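Local coordinates for aminotransferase (Bacillus subtilis, PDB 6L1O), which catalyses a pyridoxal-phosphate-dependent amino-group transfer as part of the pathway that makes the dipeptide antibiotic bacilysin, at residues Ala208-Phe212 / Ser238-Asn242; Gly231-Phe237 / Met248-Asn254; Tyr298-Asp303 / Lys319-Phe324; Phe82-Glu86 / Leu284-Pro288; Gly71-Leu75 / Gln277-Ser281. All blocks are in the same frame, centred on the assembly; numbering follows the deposited sequence.

Contact 1: residues Ala208-Phe212 / Ser238-Asn242; sequences AYGAF and SKTFN. With PLP (pyridoxal-5'-phosphate), chain E.
Tyr209 and Lys239 meet beside the pyridoxal phosphate, where the tyrosine hydroxyl gathers the polar contacts. Tyr209 OH is hydrogen-bonded to O3 of the cofactor at 2.6 Å, while Lys239 NZ gives the same OH a weak bond of 3.4 Å. Tyr325 is a further partner of that hydroxyl, so the phenol is held from several directions. At the phosphate end, Ser238 OG donates to O3P over 2.7 Å. Lys239 NZ lies only 2.2 Å from C4A of the cofactor, too close for a non-bonded contact, and the nature of that approach is best left open.

Packing contacts fill in behind the polar ends. Lys239 CG comes within 3.6 Å of Tyr209 CE1, and a bend at chi2 (-41°) lets the rest of the lysine run on toward the cofactor. Phe212 turns the edge of its ring to Lys239 O, whereas Ala208 CB packs against the pyridine ring, 3.5 Å from C6.

Water closes the backbone side. One molecule links Ala208 O to Thr240 N, and a second is shared by Ala208 O, Ala211 N and Thr240 OG1, with 2.6 Å from this water to Thr240 OG1, which is also hydrogen-bonded to Tyr235 OH.

A lysine at the aldehyde carbon, a tyrosine on the ring hydroxyl and a serine on the phosphate are typical of the cofactor site of class I aminotransferases.

Contact 2: residues Gly231-Phe237 / Met248-Asn254; sequences GAELYSF and MAFAVGN. With PLP (pyridoxal-5'-phosphate), chain E.
Tyr235 and Phe250 lie side by side on one face of two antiparallel strands, and the CB of Tyr235 is the bump that rests on the Phe250 ring. Tyr235 CB sits 3.7 Å from the centroid of that ring, as a CH-pi contact. The two ring planes are nearly parallel, 15° apart, but slid so far that they barely overlap. The chi1 of Phe250 (58°) sets CG between the backbone N and the carbonyl carbon, bringing the ring back toward Tyr235. Phe237 closes the row from the side: its CE2 meets the edge of the Phe250 ring, 3.7 Å from CD2, while Met248 CB fits against Phe237 CD2 and Met248 SD stands farther off above the Phe237 face.

At the far end the bumps vanish. Gly253 lies against Ala232, their CA atoms 4.1 Å apart, in a place with no room for a side chain. The other face carries Ser236, Leu234, Ala249 and Ala251; Leu234 and Ala251 touch Phe100 of the adjoining strand 97-100.

Six backbone hydrogen bonds, from Asn254 N on Gly231 O to Phe237 N on Met248 O, zip the pair together. Ser236 OG donates to phosphate O2P at 2.5 Å. The chemistry implies a buried, largely apolar pair with backbone groups bonded across it; the polar ends of Glu233 and Tyr235 turn to Tyr83 and Thr240, and that of Ser236 to the phosphate.

Contact 3: residues Tyr298-Asp303 / Lys319-Phe324; sequences YKERID and KPKGTF
Lys319 NZ and Asp303 OD1 form a salt bridge of 2.9 Å, with weak hydrogen-bond geometry. The same oxygen takes a 2.7 Å bond from Lys299 NZ, one helical turn earlier, on its syn lone pair. Lys319 reaches it with an extended chain, crossing Asp303 at about a right angle. Deeper in, Ile302 CD1 touches Pro320 CG at 3.7 Å, the two side chains sliding past each other in opposite directions. Tyr298 offers a ring face to Phe324: Phe324 CD2 lies above the rim of the ring, 3.6 Å from Tyr298 CE2, and Phe324 CB makes a CH-pi contact over the same face.

Outward from this shell, a water joins Lys319 NZ to Asp303 O. Phe212 meets the Tyr298 ring edge-to-face, and Tyr209, which bonds the cofactor, does the same with Phe324. Backbone bonds from Thr323 to Phe212 and from Phe324 to Met370 fix the loop.

Lys299, Asp303 and Lys319 thus form a salt-bridge network joining helix 289-313 to the loop before strand 325-329. Lys299 NZ and Lys319 NZ, 4.2 Å apart, share Asp303 OD1, which should temper their mutual repulsion and probably keeps Asp303 ionised; inside, Tyr298 OH is buried without a polar partner.

Contact 4: residues Phe82-Glu86 / Leu284-Pro288; sequences FYKRE and LSGDP
Phe82 and Leu284 form the tight core of a helix-helix contact, in which helix 73-87 packs against the C-terminal end of helix 274-285 in this class I aminotransferase. Leu284 CD2 rests over the centre of the Phe82 ring, 3.8 Å from the centroid and close to the ring normal, a CH-pi contact. With CG anti to the backbone N (chi1 -178°), Phe82 leans toward the leucine and meets it at about a right angle. CG of Glu86 packs over the opposite face of the ring, toward its rim, so the phenyl group is sandwiched. Beyond it, Tyr235 meets Phe82 edge-to-face, while Leu284 also touches Ala78 and Ile79 of helix 73-87.

The solvent side is looser and mostly polar. Arg85 bends at chi3 (76°), and its guanidinium lies by the end of the neighbouring helix, where carbonyl groups gather. NH1 donates to Gly286 O at 3.1 Å, a bond well short of straight at 138°, with the carbonyl oxygen tilted from the guanidinium plane. Pro288 lies over one face of that plane, and its CB is 4.0 Å from Glu86 OE2.

Two waters fill out the edge of the guanidinium: one bridges NH2 to Gly286 O, and the other accepts from NH1 and reaches Ser285 O weakly. Within its own helix Arg85 is held by a salt bridge, which should steady the exposed group: NE donates to the anti lone pair of Glu86 OE2 at 2.8 Å.

Contact 5: residues Gly71-Leu75 / Gln277-Ser281; sequences GYPFL and QQAAS
Tyr72 N donates to Gln277 OE1 over 2.9 Å, an almost straight bond (175°) received in the carbonyl plane on a lone pair of the amide oxygen. Tyr72 is the residue immediately before helix 73-87, so the glutamine grips the chain just where that helix begins. Gln277 is extended beyond CG and reaches across from helix 274-285. The other end of the amide is also engaged, because NE2 gives a hydrogen bond to Met272 O; with both ends held, the amide has little liberty to flip. NE2 further lies 3.4 Å from Tyr72 CD2, the ring and amide planes being 42° apart.

Apolar groups pack beside this bond. Leu75 CD2 touches Gln277 CB at 3.9 Å, and the other methyl, CD1, is equally far from Ala280 CB, so the two branches of the leucine straddle adjoining parts of the helix. Phe74 approaches with the edge of its ring: CE1 lies 3.8 Å from Gln277 O, CZ comes near Gln277 CB, and CD1 points to Ser281 CB. Its chi1 of 67° sets CG between the backbone N and the carbonyl carbon, which swings the ring over to the neighbouring helix. Gly71, whose CA is 3.6 Å from Gln277 OE1, has backbone angles that a side chain would not tolerate.

Around the pair, Phe63 meets the Tyr72 ring edge-to-face and also touches Phe74. Leu75 and Gln277 both rest on Leu99 of strand 97-100, an outer strand of the large mixed sheet in this chain, while Ala279 packs on helix 48-57.

In the fold
From the N terminus, residues 71-75 and then 82-86 lead along helix 73-87, and their partners on and after helix 274-285 follow some two hundred residues later. Contacts 5 and 4 therefore cross, and each encloses contacts 1 and 2. Within that span, 208-212 opens contact 1 before 231-237 opens contact 2; 238-242 closes the first and 248-254 the second, so these also cross, and both reach the cofactor. Contact 3 comes in series, closing a short span from within helix 289-313 to the loop before strand 325-329. Tyr83 joins contact 4 to Glu233 of contact 2, Ala280 joins contact 5 to it, and the packing of Lys239 on Phe324 ties contact 1 to contact 3.

Contact 1: residues Ala208-Phe212 / Ser238-Asn242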
# COMPACT_ATOMS: atom_id res chain seq x y z
N ALA B 208 3.77 18.00 -2.19
CA ALA B 208 5.01 17.23 -2.19
C ALA B 208 6.27 18.09 -2.08
O ALA B 208 7.25 17.64 -1.50
CB ALA B 208 5.10 16.39 -3.42
N TYR B 209 6.21 19.34 -2.58
CA TYR B 209 7.38 20.22 -2.60
C TYR B 209 7.19 21.37 -1.63
O TYR B 209 7.86 22.45 -1.73
CB TYR B 209 7.70 20.69 -4.05
CG TYR B 209 7.97 19.55 -4.97
CD1 TYR B 209 9.27 18.96 -5.04
CD2 TYR B 209 6.96 18.96 -5.72
CE1 TYR B 209 9.50 17.88 -5.83
CE2 TYR B 209 7.20 17.87 -6.52
CZ TYR B 209 8.47 17.33 -6.57
OH TYR B 209 8.74 16.25 -7.32
N GLY B 210 6.32 21.17 -0.64
CA GLY B 210 5.99 22.16 0.35
C GLY B 210 7.11 22.69 1.20
O GLY B 210 6.92 23.69 1.88
N ALA B 211 8.27 22.03 1.18
CA ALA B 211 9.45 22.52 1.89
C ALA B 211 10.26 23.47 0.97
O ALA B 211 11.13 24.19 1.42
CB ALA B 211 10.32 21.38 2.35
N PHE B 212 9.99 23.50 -0.31
CA PHE B 212 10.94 24.11 -1.24
C PHE B 212 10.38 25.26 -2.04
O PHE B 212 10.13 25.11 -3.21
CB PHE B 212 11.50 23.03 -2.17
CG PHE B 212 12.11 21.88 -1.43
CD1 PHE B 212 13.32 22.06 -0.75
CD2 PHE B 212 11.49 20.64 -1.38
CE1 PHE B 212 13.93 21.02 -0.08
CE2 PHE B 212 12.10 19.59 -0.70
CZ PHE B 212 13.30 19.79 -0.02
N SER B 238 8.90 12.15 1.01
CA SER B 238 9.88 11.77 0.01
C SER B 238 10.85 12.86 -0.32
O SER B 238 12.06 12.66 -0.22
CB SER B 238 9.20 11.25 -1.28
OG SER B 238 8.43 10.08 -0.99
N LYS B 239 10.33 14.05 -0.61
CA LYS B 239 11.18 15.15 -1.03
C LYS B 239 11.71 15.95 0.15
O LYS B 239 12.83 16.36 0.17
CB LYS B 239 10.43 16.07 -2.00
CG LYS B 239 9.84 15.36 -3.22
CD LYS B 239 10.78 14.31 -3.79
CE LYS B 239 10.25 13.62 -5.00
NZ LYS B 239 8.79 13.67 -5.09
N THR B 240 10.86 16.20 1.15
CA THR B 240 11.24 17.04 2.25
C THR B 240 12.42 16.47 3.02
O THR B 240 13.32 17.19 3.41
CB THR B 240 10.06 17.25 3.23
OG1 THR B 240 9.01 17.93 2.53
CG2 THR B 240 10.50 18.09 4.41
N PHE B 241 12.43 15.17 3.19
CA PHE B 241 13.37 14.52 4.09
C PHE B 241 14.30 13.56 3.43
O PHE B 241 14.99 12.76 4.12
CB PHE B 241 12.59 13.82 5.20
CG PHE B 241 11.78 14.75 6.05
CD1 PHE B 241 12.40 15.63 6.91
CD2 PHE B 241 10.38 14.74 5.99
CE1 PHE B 241 11.65 16.51 7.69
CE2 PHE B 241 9.64 15.55 6.81
CZ PHE B 241 10.29 16.45 7.66
N ASN B 242 14.38 13.58 2.09
CA ASN B 242 15.13 12.55 1.36
C ASN B 242 14.70 11.14 1.83
O ASN B 242 15.54 10.26 2.20
CB ASN B 242 16.64 12.73 1.58
CG ASN B 242 17.18 14.02 1.09
OD1 ASN B 242 16.67 14.61 0.17
ND2 ASN B 242 18.26 14.50 1.73
N1 PLP E . 3.36 14.61 -6.11
C2 PLP E . 4.25 15.10 -7.00
C2A PLP E . 3.86 16.12 -8.02
C3 PLP E . 5.60 14.56 -7.05
O3 PLP E . 6.52 14.96 -7.93
C4 PLP E . 5.92 13.60 -6.05
C4A PLP E . 7.17 12.82 -6.37
C5 PLP E . 4.91 13.13 -5.12
C6 PLP E . 3.65 13.71 -5.18
C5A PLP E . 5.21 12.18 -4.00
O4P PLP E . 5.58 10.92 -4.36
P PLP E . 5.69 9.76 -3.22
O1P PLP E . 4.84 8.65 -3.74
O2P PLP E . 5.32 10.29 -1.85
O3P PLP E . 7.15 9.40 -3.22
O HOH W 1 8.17 15.62 0.22
O HOH W 2 8.78 19.32 0.35

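Contact 2: residues Gly231-Phe237 / Met248-Asn254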
# COMPACT_ATOMS: atom_id res chain seq x y z
N GLY B 231 -11.69 20.30 1.04
CA GLY B 231 -10.60 19.45 0.57
C GLY B 231 -9.61 18.96 1.60
O GLY B 231 -9.88 18.91 2.76
N ALA B 232 -8.47 18.55 1.09
CA ALA B 232 -7.42 17.95 1.92
C ALA B 232 -6.10 18.19 1.22
O ALA B 232 -6.09 18.46 0.00
CB ALA B 232 -7.65 16.47 2.09
N GLU B 233 -5.03 18.10 1.98
CA GLU B 233 -3.69 18.32 1.44
C GLU B 233 -2.88 17.03 1.65
O GLU B 233 -2.94 16.45 2.72
CB GLU B 233 -3.05 19.50 2.12
CG GLU B 233 -1.63 19.82 1.69
CD GLU B 233 -1.26 21.24 2.09
OE1 GLU B 233 -1.36 22.16 1.22
OE2 GLU B 233 -0.92 21.41 3.26
N LEU B 234 -2.18 16.61 0.60
CA LEU B 234 -1.34 15.47 0.61
C LEU B 234 0.11 15.92 0.83
O LEU B 234 0.65 16.68 0.01
CB LEU B 234 -1.47 14.69 -0.71
CG LEU B 234 -0.67 13.37 -0.84
CD1 LEU B 234 -1.17 12.31 0.10
CD2 LEU B 234 -0.72 12.84 -2.24
N TYR B 235 0.71 15.42 1.88
CA TYR B 235 2.07 15.73 2.29
C TYR B 235 2.92 14.45 2.21
O TYR B 235 2.54 13.45 2.81
CB TYR B 235 2.13 16.31 3.71
CG TYR B 235 3.48 16.96 4.03
CD1 TYR B 235 3.71 18.32 3.78
CD2 TYR B 235 4.58 16.19 4.36
CE1 TYR B 235 4.95 18.91 4.01
CE2 TYR B 235 5.83 16.76 4.55
CZ TYR B 235 6.01 18.14 4.38
OH TYR B 235 7.28 18.67 4.56
N SER B 236 4.03 14.50 1.49
CA SER B 236 4.97 13.35 1.39
C SER B 236 6.28 13.54 2.19
O SER B 236 6.83 14.64 2.27
CB SER B 236 5.30 13.10 -0.08
OG SER B 236 6.22 12.01 -0.20
N PHE B 237 6.83 12.45 2.70
CA PHE B 237 8.13 12.49 3.32
C PHE B 237 9.24 12.47 2.26
O PHE B 237 10.36 12.77 2.58
CB PHE B 237 8.28 11.32 4.32
CG PHE B 237 7.52 11.54 5.62
CD1 PHE B 237 8.12 12.05 6.74
CD2 PHE B 237 6.17 11.24 5.66
CE1 PHE B 237 7.38 12.31 7.91
CE2 PHE B 237 5.43 11.44 6.81
CZ PHE B 237 6.02 12.02 7.93
N MET B 248 6.31 6.97 2.74
CA MET B 248 5.43 7.51 3.75
C MET B 248 4.85 8.84 3.33
O MET B 248 5.54 9.67 2.72
CB MET B 248 6.16 7.64 5.09
CG MET B 248 6.36 6.26 5.78
SD MET B 248 6.98 6.43 7.44
CE MET B 248 8.59 6.97 7.08
N ALA B 249 3.56 9.05 3.65
CA ALA B 249 2.86 10.25 3.32
C ALA B 249 1.63 10.38 4.19
O ALA B 249 1.24 9.40 4.86
CB ALA B 249 2.50 10.25 1.82
N PHE B 250 1.03 11.56 4.24
CA PHE B 250 -0.21 11.69 4.97
C PHE B 250 -1.12 12.67 4.30
O PHE B 250 -0.68 13.45 3.45
CB PHE B 250 0.04 12.02 6.45
CG PHE B 250 0.81 13.29 6.67
CD1 PHE B 250 0.17 14.54 6.68
CD2 PHE B 250 2.17 13.26 6.86
CE1 PHE B 250 0.88 15.72 6.88
CE2 PHE B 250 2.89 14.43 7.05
CZ PHE B 250 2.25 15.65 7.08
N ALA B 251 -2.43 12.56 4.60
CA ALA B 251 -3.39 13.59 4.23
C ALA B 251 -3.87 14.31 5.45
O ALA B 251 -4.11 13.67 6.51
CB ALA B 251 -4.55 13.05 3.47
N VAL B 252 -4.01 15.62 5.33
CA VAL B 252 -4.63 16.42 6.38
C VAL B 252 -5.75 17.23 5.74
O VAL B 252 -5.59 17.74 4.62
CB VAL B 252 -3.66 17.36 7.09
CG1 VAL B 252 -2.94 16.66 8.19
CG2 VAL B 252 -2.66 17.99 6.11
N GLY B 253 -6.87 17.31 6.43
CA GLY B 253 -7.98 18.16 5.99
C GLY B 253 -9.34 17.69 6.48
O GLY B 253 -9.47 17.21 7.60
N ASN B 254 -10.33 17.85 5.62
CA ASN B 254 -11.72 17.66 5.94
C ASN B 254 -11.97 16.31 6.58
O ASN B 254 -11.64 15.26 5.99
CB ASN B 254 -12.52 17.75 4.66
CG ASN B 254 -13.99 17.58 4.90
OD1 ASN B 254 -14.48 16.46 4.88
ND2 ASN B 254 -14.71 18.71 5.17
N1 PLP E . 3.36 14.61 -6.11
C2 PLP E . 4.25 15.10 -7.00
C2A PLP E . 3.86 16.12 -8.02
C3 PLP E . 5.60 14.56 -7.05
O3 PLP E . 6.52 14.96 -7.93
C4 PLP E . 5.92 13.60 -6.05
C4A PLP E . 7.17 12.82 -6.37
C5 PLP E . 4.91 13.13 -5.12
C6 PLP E . 3.65 13.71 -5.18
C5A PLP E . 5.21 12.18 -4.00
O4P PLP E . 5.58 10.92 -4.36
P PLP E . 5.69 9.76 -3.22
O1P PLP E . 4.84 8.65 -3.74
O2P PLP E . 5.32 10.29 -1.85
O3P PLP E . 7.15 9.40 -3.22

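Contact 3: residues Tyr298-Asp303 / Lys319-Phe324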
# COMPACT_ATOMS: atom_id res chain seq x y z
N TYR B 298 19.76 22.83 -3.05
CA TYR B 298 19.06 22.88 -4.33
C TYR B 298 19.18 24.24 -4.99
O TYR B 298 19.41 24.31 -6.22
CB TYR B 298 17.58 22.46 -4.14
CG TYR B 298 17.44 20.99 -3.83
CD1 TYR B 298 18.23 20.04 -4.47
CD2 TYR B 298 16.51 20.53 -2.89
CE1 TYR B 298 18.08 18.70 -4.21
CE2 TYR B 298 16.36 19.21 -2.62
CZ TYR B 298 17.13 18.28 -3.26
OH TYR B 298 16.96 16.94 -3.02
N LYS B 299 19.04 25.32 -4.21
CA LYS B 299 19.15 26.67 -4.75
C LYS B 299 20.56 26.93 -5.36
O LYS B 299 20.68 27.53 -6.41
CB LYS B 299 18.81 27.71 -3.67
CG LYS B 299 18.92 29.18 -4.08
CD LYS B 299 18.07 29.49 -5.30
CE LYS B 299 18.13 30.99 -5.67
NZ LYS B 299 17.86 31.20 -7.11
N GLU B 300 21.60 26.44 -4.71
CA GLU B 300 22.94 26.56 -5.25
C GLU B 300 23.09 25.81 -6.56
O GLU B 300 23.74 26.29 -7.49
CB GLU B 300 23.94 26.06 -4.24
CG GLU B 300 25.37 25.89 -4.71
CD GLU B 300 26.03 27.18 -5.15
OE1 GLU B 300 25.66 28.27 -4.63
OE2 GLU B 300 26.94 27.09 -6.04
N ARG B 301 22.52 24.62 -6.66
CA ARG B 301 22.62 23.81 -7.87
C ARG B 301 21.88 24.53 -8.99
O ARG B 301 22.38 24.61 -10.08
CB ARG B 301 22.04 22.40 -7.66
CG ARG B 301 22.92 21.52 -6.81
CD ARG B 301 22.25 20.20 -6.50
NE ARG B 301 23.10 19.36 -5.65
CZ ARG B 301 22.76 18.15 -5.23
NH1 ARG B 301 21.61 17.58 -5.62
NH2 ARG B 301 23.59 17.47 -4.50
N ILE B 302 20.70 25.06 -8.68
CA ILE B 302 19.90 25.82 -9.63
C ILE B 302 20.67 27.03 -10.16
O ILE B 302 20.75 27.24 -11.38
CB ILE B 302 18.59 26.28 -9.00
CG1 ILE B 302 17.64 25.08 -8.88
CG2 ILE B 302 17.95 27.40 -9.82
CD1 ILE B 302 16.47 25.37 -7.94
N ASP B 303 21.26 27.79 -9.25
CA ASP B 303 22.06 28.95 -9.64
C ASP B 303 23.28 28.57 -10.47
O ASP B 303 23.53 29.17 -11.54
CB ASP B 303 22.45 29.74 -8.42
CG ASP B 303 21.27 30.45 -7.77
OD1 ASP B 303 20.12 30.33 -8.25
OD2 ASP B 303 21.49 31.14 -6.76
N LYS B 319 14.68 30.79 -13.57
CA LYS B 319 14.93 30.10 -12.30
C LYS B 319 13.57 29.77 -11.66
O LYS B 319 12.70 30.63 -11.57
CB LYS B 319 15.79 30.92 -11.37
CG LYS B 319 17.25 31.06 -11.84
CD LYS B 319 18.13 31.56 -10.73
CE LYS B 319 19.53 31.81 -11.28
NZ LYS B 319 20.39 32.43 -10.26
N PRO B 320 13.38 28.51 -11.24
CA PRO B 320 12.11 28.15 -10.60
C PRO B 320 11.86 28.90 -9.31
O PRO B 320 12.80 29.20 -8.58
CB PRO B 320 12.31 26.64 -10.30
CG PRO B 320 13.80 26.47 -10.26
CD PRO B 320 14.27 27.35 -11.34
N LYS B 321 10.59 29.16 -9.01
CA LYS B 321 10.24 29.71 -7.71
C LYS B 321 10.24 28.67 -6.60
O LYS B 321 10.46 28.99 -5.41
CB LYS B 321 8.88 30.40 -7.75
CG LYS B 321 8.89 31.75 -8.45
CD LYS B 321 9.95 32.66 -7.87
CE LYS B 321 9.88 34.05 -8.50
NZ LYS B 321 10.39 33.99 -9.89
N GLY B 322 10.05 27.43 -6.96
CA GLY B 322 10.03 26.33 -5.97
C GLY B 322 10.32 25.02 -6.65
O GLY B 322 10.45 24.98 -7.87
N THR B 323 10.38 23.95 -5.87
CA THR B 323 10.83 22.61 -6.31
C THR B 323 12.32 22.56 -6.74
O THR B 323 12.97 23.57 -6.84
CB THR B 323 10.02 22.04 -7.48
OG1 THR B 323 10.56 22.47 -8.75
CG2 THR B 323 8.54 22.39 -7.37
N PHE B 324 12.81 21.38 -7.09
CA PHE B 324 14.15 21.22 -7.60
C PHE B 324 14.19 20.97 -9.09
O PHE B 324 15.12 20.38 -9.58
CB PHE B 324 14.97 20.18 -6.86
CG PHE B 324 14.27 18.87 -6.58
CD1 PHE B 324 13.76 18.07 -7.61
CD2 PHE B 324 14.10 18.46 -5.28
CE1 PHE B 324 13.16 16.85 -7.35
CE2 PHE B 324 13.51 17.22 -5.01
CZ PHE B 324 13.04 16.42 -6.05
O HOH W 3 22.61 31.64 -11.70

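Contact 4: residues Phe82-Glu86 / Leu284-Pro288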
# COMPACT_ATOMS: atom_id res chain seq x y z
N PHE B 82 3.51 19.52 13.61
CA PHE B 82 4.26 19.96 12.45
C PHE B 82 3.51 21.02 11.64
O PHE B 82 4.08 22.06 11.25
CB PHE B 82 4.59 18.75 11.57
CG PHE B 82 5.41 19.07 10.37
CD1 PHE B 82 6.80 19.19 10.46
CD2 PHE B 82 4.81 19.23 9.12
CE1 PHE B 82 7.56 19.45 9.35
CE2 PHE B 82 5.61 19.49 7.97
CZ PHE B 82 6.96 19.59 8.09
N TYR B 83 2.23 20.79 11.39
CA TYR B 83 1.44 21.72 10.62
C TYR B 83 1.26 23.07 11.33
O TYR B 83 1.14 24.11 10.70
CB TYR B 83 0.08 21.13 10.21
CG TYR B 83 0.12 20.77 8.75
CD1 TYR B 83 -0.51 21.56 7.81
CD2 TYR B 83 0.87 19.69 8.30
CE1 TYR B 83 -0.46 21.27 6.47
CE2 TYR B 83 0.95 19.40 6.92
CZ TYR B 83 0.28 20.20 6.02
OH TYR B 83 0.36 19.89 4.69
N LYS B 84 1.24 23.02 12.65
CA LYS B 84 1.16 24.22 13.45
C LYS B 84 2.48 25.00 13.40
O LYS B 84 2.46 26.21 13.13
CB LYS B 84 0.83 23.87 14.89
CG LYS B 84 0.36 25.06 15.73
CD LYS B 84 -0.76 25.83 14.98
CE LYS B 84 -1.75 26.51 15.92
NZ LYS B 84 -1.09 27.23 17.06
N ARG B 85 3.61 24.31 13.56
CA ARG B 85 4.94 24.93 13.57
C ARG B 85 5.29 25.50 12.21
O ARG B 85 5.82 26.61 12.13
CB ARG B 85 5.99 23.91 14.00
CG ARG B 85 7.43 24.45 14.10
CD ARG B 85 8.49 23.38 14.21
NE ARG B 85 8.78 22.69 12.95
CZ ARG B 85 9.50 21.58 12.83
NH1 ARG B 85 10.08 21.00 13.88
NH2 ARG B 85 9.71 21.05 11.63
N GLU B 86 4.98 24.77 11.14
CA GLU B 86 5.43 25.13 9.83
C GLU B 86 4.51 26.10 9.13
O GLU B 86 4.98 26.98 8.43
CB GLU B 86 5.62 23.88 8.91
CG GLU B 86 6.81 23.02 9.30
CD GLU B 86 8.13 23.80 9.36
OE1 GLU B 86 8.44 24.52 8.40
OE2 GLU B 86 8.87 23.67 10.35
N LEU B 284 9.48 14.84 11.54
CA LEU B 284 8.63 15.97 11.70
C LEU B 284 9.05 16.82 12.90
O LEU B 284 8.92 18.04 12.89
CB LEU B 284 7.18 15.53 11.91
CG LEU B 284 6.53 14.77 10.75
CD1 LEU B 284 5.12 14.31 11.15
CD2 LEU B 284 6.57 15.61 9.48
N SER B 285 9.47 16.16 13.97
CA SER B 285 9.80 16.87 15.19
C SER B 285 11.25 17.36 15.16
O SER B 285 11.69 18.10 16.04
CB SER B 285 9.57 15.99 16.42
OG SER B 285 10.45 14.86 16.42
N GLY B 286 11.99 16.97 14.15
CA GLY B 286 13.39 17.36 14.07
C GLY B 286 13.67 18.82 13.72
O GLY B 286 12.79 19.61 13.45
N ASP B 287 14.95 19.17 13.79
CA ASP B 287 15.42 20.56 13.60
C ASP B 287 15.09 20.98 12.14
O ASP B 287 15.61 20.37 11.21
CB ASP B 287 16.93 20.59 13.87
CG ASP B 287 17.56 21.98 13.79
OD1 ASP B 287 16.88 22.93 13.31
OD2 ASP B 287 18.74 22.10 14.28
N PRO B 288 14.27 21.99 11.96
CA PRO B 288 13.95 22.41 10.57
C PRO B 288 15.15 22.99 9.81
O PRO B 288 15.12 23.04 8.59
CB PRO B 288 12.85 23.46 10.75
CG PRO B 288 13.08 24.01 12.10
CD PRO B 288 13.62 22.89 12.94
O HOH W 4 11.39 18.98 10.60
O HOH W 5 10.34 21.18 16.96

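Contact 5: residues Gly71-Leu75 / Gln277-Ser281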
# COMPACT_ATOMS: atom_id res chain seq x y z
N GLY B 71 -2.96 3.80 12.18
CA GLY B 71 -1.66 4.35 12.58
C GLY B 71 -1.62 4.65 14.03
O GLY B 71 -2.65 4.67 14.70
N TYR B 72 -0.43 4.92 14.54
CA TYR B 72 -0.25 5.24 15.93
C TYR B 72 -0.60 6.71 16.25
O TYR B 72 -0.23 7.62 15.53
CB TYR B 72 1.14 4.89 16.38
CG TYR B 72 1.35 3.44 16.67
CD1 TYR B 72 0.85 2.86 17.85
CD2 TYR B 72 2.03 2.63 15.80
CE1 TYR B 72 1.00 1.50 18.12
CE2 TYR B 72 2.21 1.30 16.06
CZ TYR B 72 1.72 0.73 17.22
OH TYR B 72 1.92 -0.57 17.48
N PRO B 73 -1.31 6.95 17.36
CA PRO B 73 -1.64 8.34 17.73
C PRO B 73 -0.40 9.26 17.85
O PRO B 73 -0.53 10.43 17.54
CB PRO B 73 -2.34 8.19 19.10
CG PRO B 73 -2.96 6.84 19.04
CD PRO B 73 -1.95 5.97 18.29
N PHE B 74 0.75 8.73 18.23
CA PHE B 74 1.94 9.57 18.43
C PHE B 74 2.37 10.22 17.08
O PHE B 74 2.88 11.29 17.07
CB PHE B 74 3.13 8.84 19.09
CG PHE B 74 3.77 7.74 18.24
CD1 PHE B 74 4.66 8.06 17.19
CD2 PHE B 74 3.55 6.39 18.52
CE1 PHE B 74 5.21 7.09 16.42
CE2 PHE B 74 4.11 5.39 17.75
CZ PHE B 74 4.96 5.74 16.71
N LEU B 75 2.15 9.53 15.98
CA LEU B 75 2.49 10.10 14.66
C LEU B 75 1.49 11.15 14.22
O LEU B 75 1.85 12.20 13.70
CB LEU B 75 2.63 8.97 13.61
CG LEU B 75 2.87 9.44 12.19
CD1 LEU B 75 4.03 10.43 12.16
CD2 LEU B 75 3.14 8.24 11.25
N GLN B 277 6.91 4.58 11.51
CA GLN B 277 6.14 5.67 12.09
C GLN B 277 6.96 6.51 13.05
O GLN B 277 6.82 7.72 13.09
CB GLN B 277 4.86 5.14 12.79
CG GLN B 277 3.94 4.38 11.82
CD GLN B 277 2.56 4.12 12.39
OE1 GLN B 277 1.87 5.06 12.85
NE2 GLN B 277 2.16 2.85 12.38
N GLN B 278 7.79 5.86 13.85
CA GLN B 278 8.65 6.55 14.77
C GLN B 278 9.70 7.37 14.01
O GLN B 278 10.00 8.47 14.38
CB GLN B 278 9.34 5.54 15.70
CG GLN B 278 10.24 6.16 16.72
CD GLN B 278 10.43 5.30 17.99
OE1 GLN B 278 9.51 4.61 18.42
NE2 GLN B 278 11.63 5.34 18.56
N ALA B 279 10.21 6.85 12.90
CA ALA B 279 11.13 7.65 12.08
C ALA B 279 10.43 8.86 11.50
O ALA B 279 11.00 9.97 11.43
CB ALA B 279 11.73 6.78 10.97
N ALA B 280 9.19 8.68 11.07
CA ALA B 280 8.41 9.77 10.50
C ALA B 280 8.18 10.86 11.55
O ALA B 280 8.28 12.08 11.28
CB ALA B 280 7.09 9.28 9.95
N SER B 281 7.96 10.43 12.78
CA SER B 281 7.73 11.35 13.84
C SER B 281 9.03 12.11 14.20
O SER B 281 8.97 13.29 14.52
CB SER B 281 7.16 10.60 15.06
OG SER B 281 7.18 11.48 16.12